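Local coordinates for protein putative methyltransferase from antibiotic biosynthesis pathway (Anabaena variabilis ATCC 29413, PDB 3EGE) that probably transfers a methyl group from S-adenosylmethionine to a substrate not yet identified, as a member of the methyltransferase superfamily, at residues A[135-147]-A[225-239]. Numbering follows the deposited sequence.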
ATOM      1  N   LEU A 135       3.136 -13.466  -7.333  1.00 65.65           N
ATOM      2  CA  LEU A 135       3.985 -14.061  -6.280  1.00 65.82           C
ATOM      3  C   LEU A 135       3.200 -14.523  -5.052  1.00 66.90           C
ATOM      4  O   LEU A 135       3.784 -15.157  -4.161  1.00 66.70           O
ATOM      5  CB  LEU A 135       5.030 -13.049  -5.824  1.00 66.54           C
ATOM      6  CG  LEU A 135       5.981 -12.498  -6.890  1.00 64.95           C
ATOM      7  CD1 LEU A 135       6.818 -11.368  -6.288  1.00 56.45           C
ATOM      8  CD2 LEU A 135       6.816 -13.630  -7.434  1.00 56.36           C
ATOM      9  N   ALA A 136       1.897 -14.214  -5.008  1.00 66.19           N
ATOM     10  CA  ALA A 136       1.046 -14.605  -3.906  1.00 66.11           C
ATOM     11  C   ALA A 136       0.721 -16.121  -3.922  1.00 68.44           C
ATOM     12  O   ALA A 136       0.735 -16.809  -4.973  1.00 68.21           O
ATOM     13  CB  ALA A 136      -0.251 -13.772  -3.907  1.00 63.38           C
ATOM     14  N   GLN A 137       0.468 -16.629  -2.723  1.00 69.83           N
ATOM     15  CA  GLN A 137       0.005 -17.975  -2.548  1.00 72.15           C
ATOM     16  C   GLN A 137      -1.532 -17.944  -2.715  1.00 71.82           C
ATOM     17  O   GLN A 137      -2.146 -16.869  -2.690  1.00 71.69           O
ATOM     18  CB  GLN A 137       0.486 -18.551  -1.214  1.00 73.03           C
ATOM     19  CG  GLN A 137      -0.122 -18.018   0.062  1.00 74.63           C
ATOM     20  CD  GLN A 137       0.673 -18.517   1.280  1.00 75.29           C
ATOM     21  OE1 GLN A 137       1.652 -17.889   1.701  1.00 83.00           O
ATOM     22  NE2 GLN A 137       0.292 -19.684   1.804  1.00 81.94           N
ATOM     23  N   ARG A 138      -2.110 -19.113  -2.980  1.00 71.45           N
ATOM     24  CA  ARG A 138      -3.564 -19.295  -3.156  1.00 71.89           C
ATOM     25  C   ARG A 138      -4.342 -18.681  -1.964  1.00 71.66           C
ATOM     26  O   ARG A 138      -4.078 -19.039  -0.835  1.00 72.42           O
ATOM     27  CB  ARG A 138      -3.848 -20.796  -3.271  1.00 70.65           C
ATOM     28  CG  ARG A 138      -5.308 -21.213  -3.354  1.00 72.62           C
ATOM     29  CD  ARG A 138      -5.886 -21.159  -4.742  1.00 73.70           C
ATOM     30  NE  ARG A 138      -7.345 -21.197  -4.684  1.00 73.19           N
ATOM     31  CZ  ARG A 138      -8.080 -22.265  -4.366  1.00 69.37           C
ATOM     32  NH1 ARG A 138      -7.557 -23.456  -4.107  1.00 72.87           N
ATOM     33  NH2 ARG A 138      -9.389 -22.134  -4.332  1.00 73.90           N
ATOM     34  N   ILE A 139      -5.251 -17.752  -2.229  1.00 72.25           N
ATOM     35  CA  ILE A 139      -6.081 -17.103  -1.188  1.00 72.42           C
ATOM     36  C   ILE A 139      -7.544 -17.350  -1.540  1.00 69.02           C
ATOM     37  O   ILE A 139      -7.949 -17.139  -2.682  1.00 67.89           O
ATOM     38  CB  ILE A 139      -5.895 -15.516  -1.116  1.00 74.75           C
ATOM     39  CG1 ILE A 139      -4.426 -15.102  -1.187  1.00 82.70           C
ATOM     40  CG2 ILE A 139      -6.501 -14.931   0.163  1.00 74.73           C
ATOM     41  CD1 ILE A 139      -3.548 -15.784  -0.110  1.00 90.33           C
ATOM     42  N   TRP A 140      -8.316 -17.777  -0.548  1.00 66.44           N
ATOM     43  CA  TRP A 140      -9.771 -17.954  -0.651  1.00 64.91           C
ATOM     44  C   TRP A 140     -10.533 -16.720  -1.174  1.00 64.81           C
ATOM     45  O   TRP A 140     -11.538 -16.873  -1.862  1.00 64.46           O
ATOM     46  CB  TRP A 140     -10.364 -18.333   0.738  1.00 64.43           C
ATOM     47  CG  TRP A 140     -10.243 -17.252   1.735  1.00 61.98           C
ATOM     48  CD1 TRP A 140      -9.201 -17.041   2.566  1.00 62.57           C
ATOM     49  CD2 TRP A 140     -11.168 -16.184   1.959  1.00 59.80           C
ATOM     50  NE1 TRP A 140      -9.412 -15.914   3.299  1.00 62.94           N
ATOM     51  CE2 TRP A 140     -10.610 -15.355   2.945  1.00 63.65           C
ATOM     52  CE3 TRP A 140     -12.418 -15.846   1.408  1.00 66.08           C
ATOM     53  CZ2 TRP A 140     -11.263 -14.216   3.429  1.00 61.43           C
ATOM     54  CZ3 TRP A 140     -13.074 -14.710   1.874  1.00 64.08           C
ATOM     55  CH2 TRP A 140     -12.483 -13.900   2.868  1.00 64.42           C
ATOM     56  N   LEU A 141     -10.059 -15.521  -0.797  1.00 64.89           N
ATOM     57  CA  LEU A 141     -10.705 -14.230  -1.083  1.00 64.98           C
ATOM     58  C   LEU A 141     -11.142 -14.039  -2.530  1.00 64.32           C
ATOM     59  O   LEU A 141     -12.274 -13.595  -2.801  1.00 64.28           O
ATOM     60  CB  LEU A 141      -9.767 -13.065  -0.665  1.00 66.18           C
ATOM     61  CG  LEU A 141     -10.273 -11.614  -0.736  1.00 66.80           C
ATOM     62  CD1 LEU A 141     -11.594 -11.459   0.030  1.00 63.27           C
ATOM     63  CD2 LEU A 141      -9.185 -10.595  -0.250  1.00 65.04           C
ATOM     64  N   TYR A 142     -10.267 -14.444  -3.444  1.00 64.00           N
ATOM     65  CA  TYR A 142     -10.501 -14.245  -4.879  1.00 63.69           C
ATOM     66  C   TYR A 142     -11.498 -15.200  -5.505  1.00 62.50           C
ATOM     67  O   TYR A 142     -11.936 -14.956  -6.621  1.00 61.88           O
ATOM     68  CB  TYR A 142      -9.198 -14.205  -5.653  1.00 63.39           C
ATOM     69  CG  TYR A 142      -8.183 -13.317  -4.976  1.00 64.22           C
ATOM     70  CD1 TYR A 142      -8.459 -11.975  -4.703  1.00 65.38           C
ATOM     71  CD2 TYR A 142      -6.936 -13.832  -4.601  1.00 64.58           C
ATOM     72  CE1 TYR A 142      -7.518 -11.167  -4.051  1.00 64.21           C
ATOM     73  CE2 TYR A 142      -6.019 -13.057  -3.975  1.00 65.58           C
ATOM     74  CZ  TYR A 142      -6.296 -11.728  -3.702  1.00 63.48           C
ATOM     75  OH  TYR A 142      -5.327 -11.020  -3.058  1.00 64.86           O
ATOM     76  N   ASP A 143     -11.853 -16.263  -4.791  1.00 61.99           N
ATOM     77  CA  ASP A 143     -12.920 -17.146  -5.223  1.00 64.20           C
ATOM     78  C   ASP A 143     -14.316 -16.512  -5.016  1.00 64.66           C
ATOM     79  O   ASP A 143     -15.284 -16.964  -5.607  1.00 64.52           O
ATOM     80  CB  ASP A 143     -12.876 -18.444  -4.458  1.00 64.83           C
ATOM     81  CG  ASP A 143     -11.595 -19.173  -4.629  1.00 65.21           C
ATOM     82  OD1 ASP A 143     -10.860 -18.916  -5.614  1.00 62.50           O
ATOM     83  OD2 ASP A 143     -11.343 -19.998  -3.738  1.00 66.84           O
ATOM     84  N   TYR A 144     -14.406 -15.516  -4.135  1.00 65.31           N
ATOM     85  CA  TYR A 144     -15.626 -14.752  -3.900  1.00 65.17           C
ATOM     86  C   TYR A 144     -15.615 -13.385  -4.571  1.00 64.63           C
ATOM     87  O   TYR A 144     -16.685 -12.910  -4.984  1.00 65.10           O
ATOM     88  CB  TYR A 144     -15.880 -14.569  -2.396  1.00 63.97           C
ATOM     89  CG  TYR A 144     -16.092 -15.868  -1.677  1.00 63.62           C
ATOM     90  CD1 TYR A 144     -17.372 -16.449  -1.575  1.00 65.55           C
ATOM     91  CD2 TYR A 144     -15.015 -16.531  -1.086  1.00 63.47           C
ATOM     92  CE1 TYR A 144     -17.555 -17.670  -0.897  1.00 62.41           C
ATOM     93  CE2 TYR A 144     -15.186 -17.726  -0.408  1.00 63.22           C
ATOM     94  CZ  TYR A 144     -16.453 -18.291  -0.306  1.00 62.81           C
ATOM     95  OH  TYR A 144     -16.584 -19.473   0.371  1.00 61.49           O
ATOM     96  N   PHE A 145     -14.441 -12.754  -4.631  1.00 65.08           N
ATOM     97  CA  PHE A 145     -14.266 -11.396  -5.186  1.00 65.73           C
ATOM     98  C   PHE A 145     -13.149 -11.369  -6.241  1.00 64.94           C
ATOM     99  O   PHE A 145     -12.062 -10.823  -5.991  1.00 64.73           O
ATOM    100  CB  PHE A 145     -13.997 -10.412  -4.037  1.00 65.51           C
ATOM    101  CG  PHE A 145     -15.082 -10.414  -2.976  1.00 66.15           C
ATOM    102  CD1 PHE A 145     -16.385 -10.060  -3.301  1.00 63.79           C
ATOM    103  CD2 PHE A 145     -14.796 -10.785  -1.650  1.00 67.56           C
ATOM    104  CE1 PHE A 145     -17.395 -10.062  -2.324  1.00 67.38           C
ATOM    105  CE2 PHE A 145     -15.795 -10.816  -0.674  1.00 64.76           C
ATOM    106  CZ  PHE A 145     -17.098 -10.438  -1.010  1.00 64.97           C
ATOM    107  N   PRO A 146     -13.425 -11.929  -7.445  1.00 65.57           N
ATOM    108  CA  PRO A 146     -12.357 -12.047  -8.497  1.00 66.66           C
ATOM    109  C   PRO A 146     -11.762 -10.724  -8.982  1.00 66.22           C
ATOM    110  O   PRO A 146     -10.589 -10.678  -9.396  1.00 66.76           O
ATOM    111  CB  PRO A 146     -13.062 -12.801  -9.637  1.00 66.88           C
ATOM    112  CG  PRO A 146     -14.520 -12.532  -9.420  1.00 66.69           C
ATOM    113  CD  PRO A 146     -14.702 -12.484  -7.928  1.00 64.63           C
ATOM    114  N   PHE A 147     -12.588  -9.678  -8.953  1.00 64.82           N
ATOM    115  CA  PHE A 147     -12.171  -8.331  -9.326  1.00 63.72           C
ATOM    116  C   PHE A 147     -10.943  -7.823  -8.576  1.00 63.82           C
ATOM    117  O   PHE A 147     -10.129  -7.094  -9.159  1.00 65.77           O
ATOM    118  CB  PHE A 147     -13.325  -7.338  -9.230  1.00 63.74           C
ATOM    119  CG  PHE A 147     -14.018  -7.327  -7.902  1.00 66.17           C
ATOM    120  CD1 PHE A 147     -13.515  -6.568  -6.835  1.00 65.81           C
ATOM    121  CD2 PHE A 147     -15.183  -8.095  -7.708  1.00 67.79           C
ATOM    122  CE1 PHE A 147     -14.151  -6.582  -5.588  1.00 65.48           C
ATOM    123  CE2 PHE A 147     -15.831  -8.099  -6.471  1.00 68.82           C
ATOM    124  CZ  PHE A 147     -15.318  -7.337  -5.417  1.00 64.84           C
ATOM    125  N   LEU A 225     -22.694 -15.428  -1.692  1.00 67.85           N
ATOM    126  CA  LEU A 225     -21.959 -16.701  -1.644  1.00 67.72           C
ATOM    127  C   LEU A 225     -21.090 -16.788  -0.384  1.00 67.31           C
ATOM    128  O   LEU A 225     -21.058 -17.819   0.285  1.00 66.54           O
ATOM    129  CB  LEU A 225     -21.127 -16.853  -2.918  1.00 67.95           C
ATOM    130  CG  LEU A 225     -20.636 -18.203  -3.430  1.00 68.71           C
ATOM    131  CD1 LEU A 225     -21.789 -19.181  -3.756  1.00 59.57           C
ATOM    132  CD2 LEU A 225     -19.786 -17.900  -4.681  1.00 70.03           C
ATOM    133  N   LEU A 226     -20.399 -15.699  -0.046  1.00 68.03           N
ATOM    134  CA  LEU A 226     -19.602 -15.666   1.195  1.00 67.85           C
ATOM    135  C   LEU A 226     -20.490 -15.887   2.436  1.00 68.58           C
ATOM    136  O   LEU A 226     -20.165 -16.727   3.279  1.00 68.91           O
ATOM    137  CB  LEU A 226     -18.791 -14.369   1.311  1.00 67.36           C
ATOM    138  CG  LEU A 226     -17.804 -14.262   2.484  1.00 66.59           C
ATOM    139  CD1 LEU A 226     -16.896 -15.520   2.622  1.00 58.94           C
ATOM    140  CD2 LEU A 226     -16.978 -12.975   2.358  1.00 64.32           C
ATOM    141  N   THR A 227     -21.628 -15.181   2.493  1.00 69.01           N
ATOM    142  CA  THR A 227     -22.595 -15.277   3.603  1.00 69.38           C
ATOM    143  C   THR A 227     -23.150 -16.698   3.760  1.00 69.90           C
ATOM    144  O   THR A 227     -23.206 -17.216   4.868  1.00 72.31           O
ATOM    145  CB  THR A 227     -23.752 -14.258   3.411  1.00 70.87           C
ATOM    146  OG1 THR A 227     -23.205 -12.936   3.287  1.00 71.02           O
ATOM    147  CG2 THR A 227     -24.750 -14.285   4.571  1.00 68.07           C
ATOM    148  N   ALA A 228     -23.532 -17.325   2.654  1.00 69.35           N
ATOM    149  CA  ALA A 228     -24.029 -18.708   2.666  1.00 68.92           C
ATOM    150  C   ALA A 228     -22.933 -19.667   3.156  1.00 69.84           C
ATOM    151  O   ALA A 228     -23.168 -20.450   4.069  1.00 70.75           O
ATOM    152  CB  ALA A 228     -24.525 -19.131   1.285  1.00 66.85           C
ATOM    153  N   ASP A 229     -21.744 -19.576   2.557  1.00 69.76           N
ATOM    154  CA  ASP A 229     -20.609 -20.438   2.925  1.00 69.02           C
ATOM    155  C   ASP A 229     -20.188 -20.317   4.385  1.00 68.34           C
ATOM    156  O   ASP A 229     -19.827 -21.320   4.997  1.00 67.38           O
ATOM    157  CB  ASP A 229     -19.390 -20.235   2.000  1.00 68.54           C
ATOM    158  CG  ASP A 229     -19.556 -20.873   0.622  1.00 66.44           C
ATOM    159  OD1 ASP A 229     -20.579 -21.520   0.333  1.00 61.68           O
ATOM    160  OD2 ASP A 229     -18.630 -20.719  -0.200  1.00 66.78           O
ATOM    161  N   LEU A 230     -20.216 -19.094   4.914  1.00 69.35           N
ATOM    162  CA  LEU A 230     -19.911 -18.842   6.336  1.00 70.08           C
ATOM    163  C   LEU A 230     -20.981 -19.409   7.277  1.00 70.85           C
ATOM    164  O   LEU A 230     -20.646 -19.841   8.371  1.00 71.79           O
ATOM    165  CB  LEU A 230     -19.684 -17.345   6.622  1.00 68.91           C
ATOM    166  CG  LEU A 230     -18.365 -16.755   6.094  1.00 72.68           C
ATOM    167  CD1 LEU A 230     -18.395 -15.226   6.078  1.00 68.31           C
ATOM    168  CD2 LEU A 230     -17.137 -17.296   6.891  1.00 65.05           C
ATOM    169  N   ASN A 231     -22.246 -19.431   6.838  1.00 71.96           N
ATOM    170  CA  ASN A 231     -23.379 -19.917   7.650  1.00 71.84           C
ATOM    171  C   ASN A 231     -23.678 -21.413   7.599  1.00 72.10           C
ATOM    172  O   ASN A 231     -24.379 -21.900   8.479  1.00 72.76           O
ATOM    173  CB  ASN A 231     -24.664 -19.146   7.284  1.00 72.98           C
ATOM    174  CG  ASN A 231     -24.621 -17.675   7.701  1.00 74.66           C
ATOM    175  OD1 ASN A 231     -23.853 -17.271   8.570  1.00 77.56           O
ATOM    176  ND2 ASN A 231     -25.482 -16.875   7.087  1.00 83.23           N
ATOM    177  N   ASN A 232     -23.165 -22.134   6.602  1.00 71.58           N
ATOM    178  CA  ASN A 232     -23.426 -23.575   6.462  1.00 71.32           C
ATOM    179  C   ASN A 232     -22.159 -24.428   6.561  1.00 71.91           C
ATOM    180  O   ASN A 232     -22.135 -25.574   6.053  1.00 71.25           O
ATOM    181  CB  ASN A 232     -24.185 -23.842   5.136  1.00 70.95           C
ATOM    182  CG  ASN A 232     -23.337 -23.588   3.882  1.00 69.95           C
ATOM    183  OD1 ASN A 232     -22.138 -23.325   3.966  1.00 67.95           O
ATOM    184  ND2 ASN A 232     -23.967 -23.681   2.712  1.00 68.20           N
ATOM    185  N   GLY A 233     -21.100 -23.866   7.168  1.00 72.25           N
ATOM    186  CA  GLY A 233     -19.810 -24.551   7.300  1.00 71.48           C
ATOM    187  C   GLY A 233     -18.982 -24.776   6.031  1.00 71.12           C
ATOM    188  O   GLY A 233     -17.902 -25.352   6.138  1.00 71.39           O
ATOM    189  N   GLU A 234     -19.442 -24.319   4.856  1.00 70.53           N
ATOM    190  CA  GLU A 234     -18.703 -24.541   3.592  1.00 71.36           C
ATOM    191  C   GLU A 234     -17.361 -23.833   3.510  1.00 70.90           C
ATOM    192  O   GLU A 234     -16.381 -24.423   2.999  1.00 71.51           O
ATOM    193  CB  GLU A 234     -19.551 -24.236   2.340  1.00 72.07           C
ATOM    194  CG  GLU A 234     -20.560 -25.327   2.035  1.00 71.53           C
ATOM    195  CD  GLU A 234     -19.854 -26.609   1.615  1.00 73.74           C
ATOM    196  OE1 GLU A 234     -19.256 -26.626   0.513  1.00 72.95           O
ATOM    197  OE2 GLU A 234     -19.851 -27.577   2.409  1.00 73.77           O
ATOM    198  N   TRP A 235     -17.307 -22.605   4.028  1.00 69.12           N
ATOM    199  CA  TRP A 235     -16.053 -21.839   4.063  1.00 68.09           C
ATOM    200  C   TRP A 235     -14.979 -22.577   4.887  1.00 67.28           C
ATOM    201  O   TRP A 235     -13.831 -22.695   4.455  1.00 65.83           O
ATOM    202  CB  TRP A 235     -16.273 -20.414   4.612  1.00 65.98           C
ATOM    203  CG  TRP A 235     -15.050 -19.530   4.460  1.00 63.01           C
ATOM    204  CD1 TRP A 235     -14.805 -18.673   3.446  1.00 60.90           C
ATOM    205  CD2 TRP A 235     -13.905 -19.453   5.335  1.00 61.91           C
ATOM    206  NE1 TRP A 235     -13.609 -18.044   3.634  1.00 60.13           N
ATOM    207  CE2 TRP A 235     -13.020 -18.510   4.772  1.00 59.17           C
ATOM    208  CE3 TRP A 235     -13.550 -20.077   6.541  1.00 61.77           C
ATOM    209  CZ2 TRP A 235     -11.794 -18.171   5.365  1.00 59.28           C
ATOM    210  CZ3 TRP A 235     -12.315 -19.737   7.136  1.00 62.92           C
ATOM    211  CH2 TRP A 235     -11.461 -18.789   6.542  1.00 60.46           C
ATOM    212  N   ILE A 236     -15.376 -23.055   6.066  1.00 68.53           N
ATOM    213  CA  ILE A 236     -14.496 -23.803   6.975  1.00 69.93           C
ATOM    214  C   ILE A 236     -14.010 -25.103   6.313  1.00 69.75           C
ATOM    215  O   ILE A 236     -12.812 -25.405   6.360  1.00 70.09           O
ATOM    216  CB  ILE A 236     -15.192 -24.100   8.344  1.00 71.01           C
ATOM    217  CG1 ILE A 236     -15.411 -22.788   9.116  1.00 73.41           C
ATOM    218  CG2 ILE A 236     -14.352 -25.066   9.209  1.00 67.47           C
ATOM    219  CD1 ILE A 236     -16.403 -22.912  10.264  1.00 72.18           C
ATOM    220  N   ARG A 237     -14.932 -25.825   5.680  1.00 68.45           N
ATOM    221  CA  ARG A 237     -14.616 -27.046   4.936  1.00 69.41           C
ATOM    222  C   ARG A 237     -13.582 -26.793   3.814  1.00 69.07           C
ATOM    223  O   ARG A 237     -12.582 -27.492   3.694  1.00 69.80           O
ATOM    224  CB  ARG A 237     -15.904 -27.624   4.329  1.00 70.37           C
ATOM    225  CG  ARG A 237     -15.781 -29.041   3.768  1.00 71.71           C
ATOM    226  CD  ARG A 237     -17.029 -29.464   2.997  1.00 70.47           C
ATOM    227  NE  ARG A 237     -17.186 -28.770   1.714  1.00 68.69           N
ATOM    228  CZ  ARG A 237     -16.497 -29.038   0.600  1.00 73.60           C
ATOM    229  NH1 ARG A 237     -15.512 -29.942   0.573  1.00 73.65           N
ATOM    230  NH2 ARG A 237     -16.751 -28.333  -0.508  1.00 76.20           N
ATOM    231  N   LYS A 238     -13.821 -25.757   3.024  1.00 68.99           N
ATOM    232  CA  LYS A 238     -12.948 -25.404   1.893  1.00 68.09           C
ATOM    233  C   LYS A 238     -11.660 -24.713   2.264  1.00 66.63           C
ATOM    234  O   LYS A 238     -10.627 -24.991   1.662  1.00 65.57           O
ATOM    235  CB  LYS A 238     -13.727 -24.529   0.900  1.00 68.91           C
ATOM    236  CG  LYS A 238     -14.614 -25.330  -0.043  1.00 71.53           C
ATOM    237  CD  LYS A 238     -15.962 -24.703  -0.377  1.00 74.78           C
ATOM    238  CE  LYS A 238     -15.962 -23.287  -0.783  1.00 77.66           C
ATOM    239  NZ  LYS A 238     -17.340 -22.935  -1.239  1.00 80.56           N
ATOM    240  N   TYR A 239     -11.715 -23.825   3.254  1.00 67.27           N
ATOM    241  CA  TYR A 239     -10.579 -22.940   3.588  1.00 67.54           C
ATOM    242  C   TYR A 239     -10.117 -22.838   5.052  1.00 67.39           C
ATOM    243  O   TYR A 239      -9.134 -22.118   5.323  1.00 65.97           O
ATOM    244  CB  TYR A 239     -10.969 -21.510   3.141  1.00 66.88           C
ATOM    245  CG  TYR A 239     -11.515 -21.396   1.734  1.00 67.15           C
ATOM    246  CD1 TYR A 239     -10.683 -21.612   0.619  1.00 64.77           C
ATOM    247  CD2 TYR A 239     -12.872 -21.084   1.503  1.00 67.52           C
ATOM    248  CE1 TYR A 239     -11.174 -21.507  -0.684  1.00 65.56           C
ATOM    249  CE2 TYR A 239     -13.385 -20.988   0.184  1.00 64.66           C
ATOM    250  CZ  TYR A 239     -12.524 -21.187  -0.894  1.00 66.66           C
ATOM    251  OH  TYR A 239     -13.000 -21.080  -2.165  1.00 66.62           O
TER
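Trp140, Trp235 and Tyr239 form an aromatic cluster that, away from the Rossmann-like methyltransferase sheet, ties the turn leading into helix 146-153 to the junction of helices 216-231 and 234-239. The Trp140 side chain carries the contact from CB outward. Its CB sits over the Tyr239 ring, a CH-pi contact 3.4 Å from the ring centroid, while Lys238 CB covers the opposite face of that phenol. With chi1 at 66°, CG lies between the backbone N and the carbonyl carbon, and chi2 then turns one indole face toward Trp235. That second indole comes in edge-to-face, planes at 80°, and its NE1 stands over the rim of the six-membered ring, 3.3 Å from Trp140 CE3. Farther along, Trp140 CZ3 reaches Leu226 CD1 at 4.0 Å, and the indole NE1 donates to the carbonyl of Trp193. The same Leu226 methyl is centred over the face of the Tyr144 ring, whose CD2 lies in plane at the edge of the Trp140 indole.

Two phenol hydroxyls add hydrogen bonds across the contact. Tyr144 OH donates to Asp229 OD2 in a very short bond of 2.5 Å, ring and carboxylate planes 78° apart; Lys238 NZ meets that oxygen from above the carboxylate plane, probably stabilising its negative charge. On the Arg138 side, Asp143 OD2 accepts twice: Arg138 NH2 bonds to its syn side at 3.0 Å, and Tyr239 OH to its anti side at 2.5 Å.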